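Local coordinates for peptide ABC transporter, peptide-binding protein (Thermus thermophilus, PDB 2D5W), which binds oligopeptides and probably delivers them to an ABC transporter for uptake across the membrane, at residues A113-P117 with L185-Y189; P143-Y147 with N483-G487; R17-G21 with E37-F41. All blocks are in the same frame, centred on the assembly; numbering follows the deposited sequence.

Contact 1: A113-P117 with L185-Y189; sequences AKGMP and LNELY
A buried contact of a type II beta turn with a helix joins the loop after helix 101-112 to helix 182-194 in this family 5 solute-binding protein. Its general lesson is that such a turn can bring glycine close to a helix. The turn runs from Ala113 to Met116, closed by Met116 N to Ala113 O (3.1 Å). Gly115 (phi/psi 87/1°) takes the corner where a CB would collide with the Lys114 carbonyl oxygen and with Leu185 CD2, which instead lies 3.9 Å from Gly115 CA. CA atoms pair Gly115 with Leu185 (6.9 Å), Met116 with Tyr189 (6.7 Å) and Pro117 with Asn186 (6.9 Å). Tyr189, an m rotamer, is the aromatic centrepiece. Met116, folded as t, p, p, sets CE over one face of the Tyr189 ring, 3.6 Å from the centroid in a CH-pi contact, while SD stands obliquely 4.5 Å from it, a Met-aromatic pair. Ala113 CB approaches Tyr189 OH at 3.7 Å. Trp166 of helix 159-173 also touches Ala113 and Met116. Asn186, chi1 t, brings ND2 to 3.6 Å from Pro117 CB, and one water links the segments, donating to Gly115 O (2.7 Å) and accepting from Asn186 ND2 (3.0 Å).

Contact 2: P143-Y147 with N483-G487; sequences PAYYY and NLNTG
Two loops distant in sequence can meet round one phenolic oxygen, and Tyr145 illustrates how. It has the most surface buried in this contact, which brings the loop segment 143-147, just after strand 136-141, against the loop segment 483-487, which precedes helix 509-518. Its extended backbone (-108/157°) and m rotamer (chi1 -73°) direct the ring across the gap, and its OH accepts a well-aligned hydrogen bond from Asn485 ND2 at 3.1 Å and 168°. The same hydroxyl is hydrogen-bonded to Asp122 of helix 121-126, whose carboxylate also binds Thr486 OG1, and Arg126 makes a cation-pi contact with the ring.

Asn485, second in burial, is presented by a compact turn. Gly487 N bonds to Asn483 O at 2.7 Å, closing a five-residue turn, with Leu484 and Asn485 at helical angles and Gly487 at positive phi. Inside it Asn483, chi1 t, forms an Asx turn, OD1 accepting from Asn485 N at 2.8 Å. Asn485 is an m rotamer, and its ND2 also donates to Ser516 O at the end of helix 509-518, so ND2 serves two acceptors.

Pro143, preceded by a cis peptide bond, supplies the apolar margin: its CG lies 4.2 Å from Asn485 CB, and its CA faces that of Asn485 at 7.6 Å. Thr486 CG2 stands 4.3 Å from Tyr145 OH. Because Tyr145 OH and Asn485 ND2 each have a further partner, the contact, with 172 Å² buried, is one link in a polar network that also includes Asp122 and Ser516.

Contact 3: R17-G21 with E37-F41; sequences RVLAG and EQYLF
Followed residue by residue, the loop 17-21 shows how a backbone NH at a tight turn can be claimed by a glutamate on a nearby helix. The loop comes after strand 7-12; its partner, 37-41, lies on helix 31-40 and the residue after it, where Phe41 N bonds to Glu37 O at 2.7 Å.

At the start of the segment, Arg17 faces elsewhere, bonding through its NH2 to Ala444 O, and Val18 turns to an extended conformation. Leu19, also extended (-151/150°) with rotamer t, p, reaches the helix with its side-chain end: CD2 comes to 4.1 Å from Leu40 CD1, and CD1 passes 3.7 Å from Glu37 OE1. Trp218 and Ile224 of the neighbouring strands and Leu202 of helix 199-203 touch Leu19 as well, so it sits in a shared apolar cluster.

Ala20 is the pivot. The Ala20 phi/psi of 68/-58° and the 2.8 Å bond from Gly21 N to Leu19 O define a classic gamma turn, which leaves Ala20 N to donate to Glu37 OE1 at 2.8 Å and 151°. Here the CA atoms of Ala20 and Glu37 are 6.9 Å apart. Glu37, chi1 m and extended beyond, has its CA-to-CB bond toward the loop. The methyl of Ala20 meets the edge of the Phe41 ring, CB to CE2 3.7 Å, while a water donates to Ala20 O at 2.8 Å and weakly to Glu37 OE2 at 3.4 Å.

A carboxylate thus serves the turn directly through one oxygen and, more loosely, through water with the other; beside this polar link lie the apolar contacts of Leu40 and Phe41.

Overall arrangement
From the N terminus, contact 3 closes first: the chain leaves strand 7-12, and helix 31-40 folds back onto the loop that precedes it, with 15 residues between the two segments. It is complete before the others begin. Contact 1 then opens after helix 101-112, and contact 2 opens at 143-147 before contact 1 closes on helix 182-194. Contact 2 itself waits until 483-487, so the two cross. Contact 2, with 335 residues between its segments, ties the loop after the four-stranded antiparallel sheet to one following strand 463-469 of the seven-stranded sheet. The centres of contacts 1 and 3 lie about 21 Å apart, those of contacts 1 and 2 about 23 Å; none touches another.

Contact 1: A113-P117 with L185-Y189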
loop_
_atom_site.group_PDB
_atom_site.type_symbol
_atom_site.label_atom_id
_atom_site.label_comp_id
_atom_site.label_asym_id
_atom_site.label_seq_id
_atom_site.Cartn_x
_atom_site.Cartn_y
_atom_site.Cartn_z
ATOM N N ALA A 113 -13.327 11.516 13.282
ATOM C CA ALA A 113 -13.856 12.815 12.880
ATOM C C ALA A 113 -14.723 12.694 11.633
ATOM O O ALA A 113 -14.342 12.055 10.652
ATOM C CB ALA A 113 -12.715 13.791 12.639
ATOM N N LYS A 114 -15.897 13.308 11.670
ATOM C CA LYS A 114 -16.796 13.241 10.529
ATOM C C LYS A 114 -16.176 13.924 9.317
ATOM O O LYS A 114 -15.703 15.056 9.396
ATOM C CB LYS A 114 -18.141 13.889 10.873
ATOM C CG LYS A 114 -18.870 13.251 12.059
ATOM C CD LYS A 114 -19.236 11.784 11.820
ATOM C CE LYS A 114 -18.052 10.850 12.039
ATOM N NZ LYS A 114 -18.418 9.420 11.842
ATOM N N GLY A 115 -16.166 13.217 8.194
ATOM C CA GLY A 115 -15.603 13.789 6.988
ATOM C C GLY A 115 -14.106 13.595 6.822
ATOM O O GLY A 115 -13.536 14.086 5.852
ATOM N N MET A 116 -13.461 12.913 7.766
ATOM C CA MET A 116 -12.027 12.648 7.664
ATOM C C MET A 116 -11.882 11.736 6.441
ATOM O O MET A 116 -12.579 10.727 6.336
ATOM C CB MET A 116 -11.542 11.934 8.928
ATOM C CG MET A 116 -10.042 11.650 8.992
ATOM S SD MET A 116 -8.995 13.123 8.986
ATOM C CE MET A 116 -9.586 13.979 10.452
ATOM N N PRO A 117 -10.985 12.077 5.496
ATOM C CA PRO A 117 -10.810 11.246 4.298
ATOM C C PRO A 117 -10.052 9.942 4.530
ATOM O O PRO A 117 -9.027 9.687 3.896
ATOM C CB PRO A 117 -10.083 12.186 3.338
ATOM C CG PRO A 117 -9.214 12.979 4.262
ATOM C CD PRO A 117 -10.141 13.287 5.426
ATOM N N LEU A 185 -14.021 21.078 4.039
ATOM C CA LEU A 185 -13.745 20.185 5.159
ATOM C C LEU A 185 -12.521 19.321 4.857
ATOM O O LEU A 185 -11.668 19.105 5.722
ATOM C CB LEU A 185 -14.962 19.302 5.432
ATOM C CG LEU A 185 -14.878 18.391 6.657
ATOM C CD1 LEU A 185 -14.610 19.209 7.918
ATOM C CD2 LEU A 185 -16.181 17.627 6.787
ATOM N N ASN A 186 -12.435 18.832 3.624
ATOM C CA ASN A 186 -11.300 18.012 3.216
ATOM C C ASN A 186 -10.015 18.834 3.323
ATOM O O ASN A 186 -8.996 18.350 3.814
ATOM C CB ASN A 186 -11.505 17.514 1.781
ATOM C CG ASN A 186 -10.334 16.690 1.275
ATOM O OD1 ASN A 186 -9.531 17.164 0.472
ATOM N ND2 ASN A 186 -10.229 15.453 1.750
ATOM N N GLU A 187 -10.070 20.082 2.871
ATOM C CA GLU A 187 -8.908 20.961 2.932
ATOM C C GLU A 187 -8.480 21.196 4.377
ATOM O O GLU A 187 -7.287 21.200 4.688
ATOM C CB GLU A 187 -9.222 22.300 2.260
ATOM C CG GLU A 187 -8.098 23.321 2.340
ATOM C CD GLU A 187 -8.386 24.570 1.527
ATOM O OE1 GLU A 187 -9.437 25.205 1.757
ATOM O OE2 GLU A 187 -7.558 24.915 0.655
ATOM N N LEU A 188 -9.454 21.391 5.259
ATOM C CA LEU A 188 -9.168 21.628 6.667
ATOM C C LEU A 188 -8.377 20.472 7.267
ATOM O O LEU A 188 -7.365 20.679 7.938
ATOM C CB LEU A 188 -10.471 21.806 7.449
ATOM C CG LEU A 188 -10.324 22.145 8.932
ATOM C CD1 LEU A 188 -9.892 23.595 9.090
ATOM C CD2 LEU A 188 -11.650 21.918 9.634
ATOM N N TYR A 189 -8.839 19.252 7.029
ATOM C CA TYR A 189 -8.156 18.090 7.573
ATOM C C TYR A 189 -6.808 17.825 6.907
ATOM O O TYR A 189 -5.853 17.451 7.587
ATOM C CB TYR A 189 -9.055 16.854 7.491
ATOM C CG TYR A 189 -10.261 16.917 8.408
ATOM C CD1 TYR A 189 -10.153 17.429 9.702
ATOM C CD2 TYR A 189 -11.500 16.424 7.997
ATOM C CE1 TYR A 189 -11.249 17.447 10.565
ATOM C CE2 TYR A 189 -12.598 16.435 8.853
ATOM C CZ TYR A 189 -12.466 16.947 10.132
ATOM O OH TYR A 189 -13.549 16.952 10.984
HETATM O O HOH W 1 -12.629 14.691 3.413
#

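Contact 2: P143-Y147 with N483-G487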
loop_
_atom_site.group_PDB
_atom_site.type_symbol
_atom_site.label_atom_id
_atom_site.label_comp_id
_atom_site.label_asym_id
_atom_site.label_seq_id
_atom_site.Cartn_x
_atom_site.Cartn_y
_atom_site.Cartn_z
ATOM N N PRO A 143 -19.268 -5.185 14.202
ATOM C CA PRO A 143 -18.993 -6.624 14.226
ATOM C C PRO A 143 -17.514 -6.905 13.982
ATOM O O PRO A 143 -16.831 -6.127 13.312
ATOM C CB PRO A 143 -19.874 -7.157 13.102
ATOM C CG PRO A 143 -19.816 -6.047 12.102
ATOM C CD PRO A 143 -19.979 -4.811 12.966
ATOM N N ALA A 144 -17.026 -8.013 14.523
ATOM C CA ALA A 144 -15.630 -8.388 14.360
ATOM C C ALA A 144 -15.412 -9.094 13.028
ATOM O O ALA A 144 -16.279 -9.842 12.562
ATOM C CB ALA A 144 -15.201 -9.297 15.504
ATOM N N TYR A 145 -14.256 -8.842 12.419
ATOM C CA TYR A 145 -13.885 -9.467 11.154
ATOM C C TYR A 145 -12.797 -10.494 11.443
ATOM O O TYR A 145 -12.086 -10.393 12.444
ATOM C CB TYR A 145 -13.369 -8.431 10.152
ATOM C CG TYR A 145 -14.430 -7.522 9.564
ATOM C CD1 TYR A 145 -14.101 -6.587 8.581
ATOM C CD2 TYR A 145 -15.762 -7.594 9.980
ATOM C CE1 TYR A 145 -15.067 -5.750 8.029
ATOM C CE2 TYR A 145 -16.732 -6.759 9.435
ATOM C CZ TYR A 145 -16.381 -5.842 8.462
ATOM O OH TYR A 145 -17.354 -5.023 7.934
ATOM N N TYR A 146 -12.654 -11.471 10.554
ATOM C CA TYR A 146 -11.690 -12.546 10.741
ATOM C C TYR A 146 -10.236 -12.120 10.901
ATOM O O TYR A 146 -9.440 -12.853 11.486
ATOM C CB TYR A 146 -11.798 -13.545 9.582
ATOM C CG TYR A 146 -11.091 -13.119 8.311
ATOM C CD1 TYR A 146 -9.806 -13.576 8.022
ATOM C CD2 TYR A 146 -11.701 -12.251 7.406
ATOM C CE1 TYR A 146 -9.144 -13.180 6.862
ATOM C CE2 TYR A 146 -11.046 -11.848 6.243
ATOM C CZ TYR A 146 -9.771 -12.316 5.982
ATOM O OH TYR A 146 -9.109 -11.911 4.843
ATOM N N TYR A 147 -9.898 -10.938 10.397
ATOM C CA TYR A 147 -8.522 -10.450 10.450
ATOM C C TYR A 147 -8.205 -9.394 11.502
ATOM O O TYR A 147 -7.095 -8.862 11.522
ATOM C CB TYR A 147 -8.128 -9.904 9.073
ATOM C CG TYR A 147 -9.001 -8.775 8.545
ATOM C CD1 TYR A 147 -9.222 -7.615 9.291
ATOM C CD2 TYR A 147 -9.547 -8.838 7.264
ATOM C CE1 TYR A 147 -9.955 -6.548 8.771
ATOM C CE2 TYR A 147 -10.278 -7.777 6.734
ATOM C CZ TYR A 147 -10.478 -6.635 7.491
ATOM O OH TYR A 147 -11.179 -5.573 6.968
ATOM N N ASN A 483 -19.620 -1.491 2.050
ATOM C CA ASN A 483 -19.520 -2.652 2.919
ATOM C C ASN A 483 -20.897 -2.696 3.574
ATOM O O ASN A 483 -21.319 -1.731 4.218
ATOM C CB ASN A 483 -18.433 -2.472 3.977
ATOM C CG ASN A 483 -18.330 -3.668 4.899
ATOM O OD1 ASN A 483 -19.267 -3.972 5.636
ATOM N ND2 ASN A 483 -17.200 -4.362 4.854
ATOM N N LEU A 484 -21.599 -3.807 3.394
ATOM C CA LEU A 484 -22.952 -3.948 3.920
ATOM C C LEU A 484 -23.077 -4.083 5.433
ATOM O O LEU A 484 -24.166 -3.919 5.983
ATOM C CB LEU A 484 -23.649 -5.128 3.239
ATOM C CG LEU A 484 -23.681 -5.060 1.709
ATOM C CD1 LEU A 484 -24.502 -6.220 1.170
ATOM C CD2 LEU A 484 -24.275 -3.734 1.257
ATOM N N ASN A 485 -21.976 -4.375 6.111
ATOM C CA ASN A 485 -22.024 -4.522 7.559
ATOM C C ASN A 485 -22.015 -3.179 8.268
ATOM O O ASN A 485 -22.579 -3.039 9.351
ATOM C CB ASN A 485 -20.839 -5.349 8.049
ATOM C CG ASN A 485 -20.711 -6.656 7.316
ATOM O OD1 ASN A 485 -21.705 -7.336 7.068
ATOM N ND2 ASN A 485 -19.485 -7.023 6.972
ATOM N N THR A 486 -21.378 -2.194 7.648
ATOM C CA THR A 486 -21.265 -0.864 8.235
ATOM C C THR A 486 -21.922 0.223 7.399
ATOM O O THR A 486 -22.134 1.336 7.881
ATOM C CB THR A 486 -19.790 -0.478 8.419
ATOM O OG1 THR A 486 -19.109 -0.609 7.163
ATOM C CG2 THR A 486 -19.123 -1.376 9.452
ATOM N N GLY A 487 -22.235 -0.099 6.149
ATOM C CA GLY A 487 -22.840 0.878 5.263
ATOM C C GLY A 487 -21.819 1.874 4.734
ATOM O O GLY A 487 -22.178 2.856 4.086
#

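Contact 3: R17-G21 with E37-F41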
loop_
_atom_site.group_PDB
_atom_site.type_symbol
_atom_site.label_atom_id
_atom_site.label_comp_id
_atom_site.label_asym_id
_atom_site.label_seq_id
_atom_site.Cartn_x
_atom_site.Cartn_y
_atom_site.Cartn_z
ATOM N N ARG A 17 5.721 11.505 -0.384
ATOM C CA ARG A 17 5.314 12.875 -0.677
ATOM C C ARG A 17 5.266 13.668 0.632
ATOM O O ARG A 17 5.597 14.852 0.663
ATOM C CB ARG A 17 3.948 12.884 -1.363
ATOM C CG ARG A 17 3.405 14.280 -1.684
ATOM C CD ARG A 17 4.413 15.147 -2.439
ATOM N NE ARG A 17 3.868 16.459 -2.797
ATOM C CZ ARG A 17 3.072 16.685 -3.837
ATOM N NH1 ARG A 17 2.625 17.912 -4.076
ATOM N NH2 ARG A 17 2.732 15.693 -4.648
ATOM N N VAL A 18 4.834 12.998 1.699
ATOM C CA VAL A 18 4.763 13.568 3.046
ATOM C C VAL A 18 5.234 12.468 3.992
ATOM O O VAL A 18 5.318 11.302 3.591
ATOM C CB VAL A 18 3.325 14.016 3.438
ATOM C CG1 VAL A 18 2.898 15.191 2.578
ATOM C CG2 VAL A 18 2.351 12.862 3.299
ATOM N N LEU A 19 5.526 12.823 5.240
ATOM C CA LEU A 19 6.041 11.841 6.181
ATOM C C LEU A 19 5.692 12.142 7.633
ATOM O O LEU A 19 5.535 13.304 8.014
ATOM C CB LEU A 19 7.566 11.788 6.048
ATOM C CG LEU A 19 8.370 10.729 6.802
ATOM C CD1 LEU A 19 8.201 9.384 6.114
ATOM C CD2 LEU A 19 9.846 11.122 6.829
ATOM N N ALA A 20 5.560 11.077 8.421
ATOM C CA ALA A 20 5.316 11.154 9.861
ATOM C C ALA A 20 3.990 11.689 10.392
ATOM O O ALA A 20 3.303 10.990 11.139
ATOM C CB ALA A 20 6.475 11.916 10.519
ATOM N N GLY A 21 3.643 12.921 10.039
ATOM C CA GLY A 21 2.410 13.517 10.535
ATOM C C GLY A 21 1.118 13.038 9.899
ATOM O O GLY A 21 0.044 13.202 10.478
ATOM N N GLU A 37 8.555 4.558 7.576
ATOM C CA GLU A 37 7.990 4.854 8.879
ATOM C C GLU A 37 8.140 3.748 9.912
ATOM O O GLU A 37 7.986 4.003 11.102
ATOM C CB GLU A 37 6.538 5.300 8.730
ATOM C CG GLU A 37 6.469 6.705 8.145
ATOM C CD GLU A 37 5.072 7.254 8.041
ATOM O OE1 GLU A 37 4.936 8.434 7.644
ATOM O OE2 GLU A 37 4.113 6.517 8.347
ATOM N N GLN A 38 8.452 2.527 9.484
ATOM C CA GLN A 38 8.664 1.459 10.459
ATOM C C GLN A 38 9.879 1.825 11.308
ATOM O O GLN A 38 9.936 1.513 12.499
ATOM C CB GLN A 38 8.955 0.131 9.778
ATOM C CG GLN A 38 7.831 -0.457 8.979
ATOM C CD GLN A 38 8.291 -1.722 8.308
ATOM O OE1 GLN A 38 7.889 -2.826 8.679
ATOM N NE2 GLN A 38 9.175 -1.573 7.332
ATOM N N TYR A 39 10.857 2.477 10.687
ATOM C CA TYR A 39 12.063 2.878 11.396
ATOM C C TYR A 39 11.785 3.992 12.400
ATOM O O TYR A 39 12.430 4.072 13.447
ATOM C CB TYR A 39 13.135 3.364 10.408
ATOM C CG TYR A 39 13.707 2.275 9.531
ATOM C CD1 TYR A 39 13.012 1.804 8.414
ATOM C CD2 TYR A 39 14.926 1.677 9.846
ATOM C CE1 TYR A 39 13.521 0.759 7.637
ATOM C CE2 TYR A 39 15.443 0.636 9.081
ATOM C CZ TYR A 39 14.736 0.179 7.981
ATOM O OH TYR A 39 15.246 -0.868 7.247
ATOM N N LEU A 40 10.803 4.827 12.073
ATOM C CA LEU A 40 10.444 5.995 12.875
ATOM C C LEU A 40 9.311 5.831 13.879
ATOM O O LEU A 40 9.238 6.578 14.861
ATOM C CB LEU A 40 10.086 7.145 11.932
ATOM C CG LEU A 40 11.166 7.611 10.957
ATOM C CD1 LEU A 40 10.559 8.551 9.930
ATOM C CD2 LEU A 40 12.292 8.294 11.723
ATOM N N PHE A 41 8.425 4.874 13.628
ATOM C CA PHE A 41 7.272 4.641 14.490
ATOM C C PHE A 41 7.076 3.149 14.700
ATOM O O PHE A 41 6.952 2.391 13.740
ATOM C CB PHE A 41 6.022 5.250 13.850
ATOM C CG PHE A 41 6.078 6.747 13.728
ATOM C CD1 PHE A 41 5.763 7.557 14.816
ATOM C CD2 PHE A 41 6.504 7.347 12.550
ATOM C CE1 PHE A 41 5.877 8.946 14.735
ATOM C CE2 PHE A 41 6.622 8.734 12.460
ATOM C CZ PHE A 41 6.308 9.535 13.556
HETATM O O HOH W 2 2.780 8.269 10.904
#